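Local coordinates for protein MavE (Legionella pneumophila subsp. pneumophila, PDB 6PIR) that acts as a virulence effector indispensable for endoplasmic reticulum-mediated remodelling of the Legionella-containing vacuole, for lysosomal evasion and for intracellular replication, at residues F6-L11 / A94-L98; I47-T52 / V103-A108. The contacts are given in a common frame with arbitrary orientation. Numbering follows the deposited sequence.

Contact 1 of 2, residues F6-L11 / A94-L98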
loop_
_atom_site.group_PDB
_atom_site.type_symbol
_atom_site.label_atom_id
_atom_site.label_comp_id
_atom_site.label_asym_id
_atom_site.label_seq_id
_atom_site.Cartn_x
_atom_site.Cartn_y
_atom_site.Cartn_z
ATOM N N PHE A 6 12.110 -8.691 6.082
ATOM C CA PHE A 6 11.038 -9.080 5.161
ATOM C C PHE A 6 9.974 -7.999 5.111
ATOM O O PHE A 6 9.514 -7.611 4.026
ATOM C CB PHE A 6 10.383 -10.411 5.519
ATOM C CG PHE A 6 9.389 -10.880 4.455
ATOM C CD1 PHE A 6 9.838 -11.506 3.297
ATOM C CD2 PHE A 6 8.014 -10.641 4.597
ATOM C CE1 PHE A 6 8.927 -11.910 2.304
ATOM C CE2 PHE A 6 7.112 -11.045 3.625
ATOM C CZ PHE A 6 7.567 -11.679 2.481
ATOM N N GLU A 7 9.518 -7.545 6.281
ATOM C CA GLU A 7 8.440 -6.578 6.246
ATOM C C GLU A 7 8.927 -5.252 5.675
ATOM O O GLU A 7 8.171 -4.585 4.969
ATOM C CB GLU A 7 7.774 -6.418 7.616
ATOM C CG GLU A 7 8.712 -6.090 8.782
ATOM C CD GLU A 7 8.790 -4.612 9.113
ATOM O OE1 GLU A 7 8.258 -3.746 8.348
ATOM O OE2 GLU A 7 9.440 -4.328 10.162
ATOM N N ARG A 8 10.193 -4.880 5.906
ATOM C CA ARG A 8 10.686 -3.623 5.341
ATOM C C ARG A 8 10.747 -3.665 3.808
ATOM O O ARG A 8 10.393 -2.685 3.137
ATOM C CB ARG A 8 12.034 -3.262 5.967
ATOM C CG ARG A 8 11.821 -2.545 7.292
ATOM C CD ARG A 8 13.091 -2.153 7.980
ATOM N NE ARG A 8 13.720 -3.303 8.599
ATOM C CZ ARG A 8 14.921 -3.743 8.264
ATOM N NH1 ARG A 8 15.598 -3.092 7.319
ATOM N NH2 ARG A 8 15.446 -4.798 8.900
ATOM N N ASN A 9 11.207 -4.778 3.236
ATOM C CA ASN A 9 11.230 -4.902 1.782
ATOM C C ASN A 9 9.821 -4.939 1.210
ATOM O O ASN A 9 9.556 -4.336 0.159
ATOM C CB ASN A 9 12.002 -6.149 1.366
ATOM C CG ASN A 9 13.198 -5.820 0.511
ATOM O OD1 ASN A 9 13.109 -5.785 -0.717
ATOM N ND2 ASN A 9 14.327 -5.586 1.152
ATOM N N PHE A 10 8.916 -5.667 1.880
ATOM C CA PHE A 10 7.528 -5.710 1.455
ATOM C C PHE A 10 6.926 -4.306 1.428
ATOM O O PHE A 10 6.197 -3.939 0.496
ATOM C CB PHE A 10 6.739 -6.595 2.403
ATOM C CG PHE A 10 5.356 -6.899 1.927
ATOM C CD1 PHE A 10 5.106 -8.054 1.193
ATOM C CD2 PHE A 10 4.302 -6.055 2.223
ATOM C CE1 PHE A 10 3.813 -8.353 0.740
ATOM C CE2 PHE A 10 3.021 -6.340 1.778
ATOM C CZ PHE A 10 2.777 -7.496 1.036
ATOM N N LEU A 11 7.212 -3.515 2.452
ATOM C CA LEU A 11 6.728 -2.146 2.500
ATOM C C LEU A 11 7.297 -1.340 1.348
ATOM O O LEU A 11 6.577 -0.574 0.712
ATOM C CB LEU A 11 7.127 -1.509 3.842
ATOM C CG LEU A 11 6.432 -2.032 5.094
ATOM C CD1 LEU A 11 7.177 -1.487 6.319
ATOM C CD2 LEU A 11 4.947 -1.664 5.136
ATOM N N ALA A 94 3.788 -8.873 7.335
ATOM C CA ALA A 94 4.210 -7.687 6.602
ATOM C C ALA A 94 3.010 -6.940 6.032
ATOM O O ALA A 94 2.985 -5.708 6.008
ATOM C CB ALA A 94 5.190 -8.077 5.499
ATOM N N ARG A 95 2.000 -7.678 5.570
ATOM C CA ARG A 95 0.777 -7.063 5.097
ATOM C C ARG A 95 0.011 -6.463 6.268
ATOM O O ARG A 95 -0.524 -5.355 6.161
ATOM C CB ARG A 95 -0.033 -8.118 4.342
ATOM C CG ARG A 95 -1.376 -7.703 3.871
ATOM C CD ARG A 95 -2.024 -8.920 3.176
ATOM N NE ARG A 95 -2.381 -9.962 4.127
ATOM C CZ ARG A 95 -2.014 -11.244 4.037
ATOM N NH1 ARG A 95 -2.395 -12.097 4.972
ATOM N NH2 ARG A 95 -1.276 -11.680 3.019
ATOM N N ASN A 96 0.013 -7.137 7.418
ATOM C CA ASN A 96 -0.627 -6.573 8.597
ATOM C C ASN A 96 0.107 -5.312 9.040
ATOM O O ASN A 96 -0.521 -4.386 9.537
ATOM C CB ASN A 96 -0.685 -7.560 9.773
ATOM C CG ASN A 96 -1.686 -8.724 9.585
ATOM O OD1 ASN A 96 -2.618 -8.656 8.790
ATOM N ND2 ASN A 96 -1.526 -9.758 10.418
ATOM N N ILE A 97 1.430 -5.271 8.889
ATOM C CA ILE A 97 2.168 -4.053 9.248
ATOM C C ILE A 97 1.821 -2.936 8.282
ATOM O O ILE A 97 1.503 -1.820 8.697
ATOM C CB ILE A 97 3.688 -4.298 9.303
ATOM C CG1 ILE A 97 4.056 -5.146 10.539
ATOM C CG2 ILE A 97 4.437 -2.966 9.378
ATOM C CD1 ILE A 97 5.468 -5.668 10.504
ATOM N N LEU A 98 1.791 -3.248 6.988
ATOM C CA LEU A 98 1.345 -2.267 6.006
ATOM C C LEU A 98 -0.015 -1.704 6.400
ATOM O O LEU A 98 -0.162 -0.501 6.606
ATOM C CB LEU A 98 1.320 -2.908 4.625
ATOM C CG LEU A 98 0.804 -2.007 3.481
ATOM C CD1 LEU A 98 1.691 -0.737 3.348
ATOM C CD2 LEU A 98 0.788 -2.798 2.200
#
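Two helices of the all-helical bundle, 5-21 and 85-106, pack face to face here, their short segments crossing at -57° with axes 9.1 Å apart at closest approach. The CA-to-CB bond of Phe6 points sideways, yet its ring, with chi1 near t, still swings to Ala94, CD2 of Phe6 lying 3.9 Å from CB of Ala94; the same ring also meets that of Tyr80. One residue on, Glu7 sits where the backbones come closest: its CA is 4.4 Å from the CA of Ala94. Such proximity suits alanine, whose lone methyl carbon CB can rest 3.7 Å from the CA of Glu7. The aliphatic part of Glu7 serves as a hydrophobic surface, since its CG packs 3.7 Å from CD1 of Ile97. Arg8 and Asn9 face out of this interface, and both touch helix 115-134 instead. Phe10 returns to it with a broad, buried ring: CG lies 3.8 Å from CB of Ala94, and CE2 reaches 4.1 Å from CA of Arg95. CD2 of Leu98 approaches the edge of the ring. Phe10 also touches Val76 and Ser77 of helix 59-77, so this aromatic residue joins three helices. The methyl of Ala94 thus meets Phe6, Glu7 and Phe10, a small side chain set among larger ones. By Leu11 the backbones have diverged, its CA being 6.4 Å from the CA of Leu98, and long branched side chains span the wider gap. Leu11 CD1 approaches CG2 of Ile97 at 4.4 Å, while CD2 of Leu11 lies 3.8 Å from both CA and CD1 of Leu98.

Contact 2 of 2, residues I47-T52 / V103-A108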
loop_
_atom_site.group_PDB
_atom_site.type_symbol
_atom_site.label_atom_id
_atom_site.label_comp_id
_atom_site.label_asym_id
_atom_site.label_seq_id
_atom_site.Cartn_x
_atom_site.Cartn_y
_atom_site.Cartn_z
ATOM N N ILE A 47 -9.262 -1.898 4.546
ATOM C CA ILE A 47 -8.365 -0.739 4.503
ATOM C C ILE A 47 -9.097 0.528 4.928
ATOM O O ILE A 47 -8.534 1.372 5.641
ATOM C CB ILE A 47 -7.757 -0.605 3.094
ATOM C CG1 ILE A 47 -6.983 -1.882 2.738
ATOM C CG2 ILE A 47 -6.851 0.602 3.000
ATOM C CD1 ILE A 47 -6.803 -2.113 1.233
ATOM N N ASN A 48 -10.387 0.644 4.565
ATOM C CA ASN A 48 -11.198 1.816 4.912
ATOM C C ASN A 48 -11.098 2.181 6.390
ATOM O O ASN A 48 -10.949 3.360 6.745
ATOM C CB ASN A 48 -12.663 1.554 4.552
ATOM C CG ASN A 48 -13.021 2.041 3.178
ATOM O OD1 ASN A 48 -12.266 2.790 2.570
ATOM N ND2 ASN A 48 -14.175 1.605 2.665
ATOM N N SER A 49 -11.139 1.192 7.269
ATOM C CA SER A 49 -11.161 1.527 8.691
ATOM C C SER A 49 -9.850 2.124 9.204
ATOM O O SER A 49 -9.830 2.671 10.312
ATOM C CB SER A 49 -11.484 0.287 9.504
ATOM O OG SER A 49 -10.435 -0.655 9.387
ATOM N N ARG A 50 -8.763 2.025 8.449
ATOM C CA ARG A 50 -7.449 2.475 8.903
ATOM C C ARG A 50 -7.077 3.870 8.394
ATOM O O ARG A 50 -5.992 4.374 8.697
ATOM C CB ARG A 50 -6.414 1.432 8.478
ATOM C CG ARG A 50 -6.644 0.050 9.134
ATOM C CD ARG A 50 -6.033 -1.118 8.340
ATOM N NE ARG A 50 -5.856 -2.326 9.153
ATOM C CZ ARG A 50 -6.828 -3.175 9.471
ATOM N NH1 ARG A 50 -8.067 -2.951 9.033
ATOM N NH2 ARG A 50 -6.568 -4.250 10.216
ATOM N N ILE A 51 -7.944 4.503 7.611
ATOM C CA ILE A 51 -7.643 5.819 7.061
ATOM C C ILE A 51 -7.748 6.884 8.139
ATOM O O ILE A 51 -8.757 6.976 8.845
ATOM C CB ILE A 51 -8.595 6.125 5.891
ATOM C CG1 ILE A 51 -8.325 5.164 4.739
ATOM C CG2 ILE A 51 -8.428 7.563 5.417
ATOM C CD1 ILE A 51 -9.269 5.344 3.513
ATOM N N THR A 52 -6.705 7.702 8.270
ATOM C CA THR A 52 -6.709 8.795 9.230
ATOM C C THR A 52 -7.687 9.890 8.834
ATOM O O THR A 52 -7.673 10.381 7.700
ATOM C CB THR A 52 -5.312 9.378 9.349
ATOM O OG1 THR A 52 -4.461 8.352 9.861
ATOM C CG2 THR A 52 -5.306 10.573 10.283
ATOM N N VAL A 103 -0.941 2.385 6.845
ATOM C CA VAL A 103 -2.103 3.085 6.287
ATOM C C VAL A 103 -2.448 4.320 7.098
ATOM O O VAL A 103 -2.685 5.377 6.488
ATOM C CB VAL A 103 -3.284 2.116 6.123
ATOM C CG1 VAL A 103 -4.553 2.899 5.896
ATOM C CG2 VAL A 103 -3.038 1.172 4.963
ATOM N N PRO A 104 -2.438 4.301 8.449
ATOM C CA PRO A 104 -2.633 5.564 9.191
ATOM C C PRO A 104 -1.575 6.613 8.895
ATOM O O PRO A 104 -1.885 7.807 8.810
ATOM C CB PRO A 104 -2.580 5.117 10.663
ATOM C CG PRO A 104 -3.085 3.729 10.611
ATOM C CD PRO A 104 -2.568 3.127 9.342
ATOM N N LEU A 105 -0.329 6.183 8.701
ATOM C CA LEU A 105 0.731 7.130 8.374
ATOM C C LEU A 105 0.529 7.711 6.988
ATOM O O LEU A 105 0.605 8.926 6.791
ATOM C CB LEU A 105 2.091 6.446 8.440
ATOM C CG LEU A 105 2.616 6.178 9.821
ATOM C CD1 LEU A 105 3.899 5.397 9.687
ATOM C CD2 LEU A 105 2.842 7.521 10.525
ATOM N N LEU A 106 0.301 6.843 6.015
ATOM C CA LEU A 106 0.162 7.275 4.630
ATOM C C LEU A 106 -1.023 8.209 4.436
ATOM O O LEU A 106 -0.972 9.098 3.576
ATOM C CB LEU A 106 0.015 6.049 3.720
ATOM C CG LEU A 106 1.210 5.106 3.567
ATOM C CD1 LEU A 106 0.722 3.812 2.980
ATOM C CD2 LEU A 106 2.319 5.700 2.707
ATOM N N THR A 107 -2.096 8.037 5.218
ATOM C CA THR A 107 -3.321 8.819 5.046
ATOM C C THR A 107 -3.386 10.033 5.968
ATOM O O THR A 107 -4.390 10.758 5.968
ATOM C CB THR A 107 -4.552 7.937 5.272
ATOM O OG1 THR A 107 -4.519 7.387 6.592
ATOM C CG2 THR A 107 -4.597 6.791 4.241
ATOM N N ALA A 108 -2.321 10.307 6.713
ATOM C CA ALA A 108 -2.273 11.437 7.625
ATOM C C ALA A 108 -1.787 12.682 6.894
ATOM O O ALA A 108 -1.010 12.584 5.944
ATOM C CB ALA A 108 -1.329 11.126 8.794
#
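Thr52 and Thr107 fasten the loop 47-52 to the C-terminal end of helix 85-106. The amide N of Thr52 donates to OG1 of Thr107 at 2.8 Å, almost linearly (176°), and that hydroxyl in turn donates to O of Val103 (Thr107 OG1 to Val103 O, 2.7 Å). Val103 O also accepts from the amide of Thr107. The hydroxyl of Thr52 donates to Pro104 O, the OG1 to O distance being 2.8 Å. Proline has no amide hydrogen, which fits the kink at Pro104. CA of Pro104 makes a CA-H...O contact with O of Arg50 at 3.6 Å. Beside these polar links, CB of Arg50 packs 3.5 Å from CG1 of Val103, while the guanidinium of Arg50 leads away to a salt bridge with Asp100 and a hydrogen bond to Gln46 O. Ile47 and Ile51 are buried, Ile51 against Trp57. Threonine therefore suits both positions: each hydroxyl donates to a helix carbonyl, that of Thr107 also accepting the loop amide, so directional bonds as well as apolar contact hold the loop.

Helix 85-106 is shared by both contacts, whose centres lie about 15 Å apart and each about 10 Å from the centre of the chain. They are directly linked by a probable hydrogen bond between Leu98 O and Val103 N, 3.0 Å apart. Contact 1 gives the helix an apolar partner in helix 5-21, whereas contact 2 secures its C-terminal end through hydroxyls. The segments alternate along the chain, so each contact joins parts far apart in sequence, within the part of the protein that precedes the C-terminal transmembrane helix. The inferred NPxY motif (Asn42, Pro43, Arg44, Tyr45) shortly precedes 47-52, and Tyr45 touches Arg95 of contact 1.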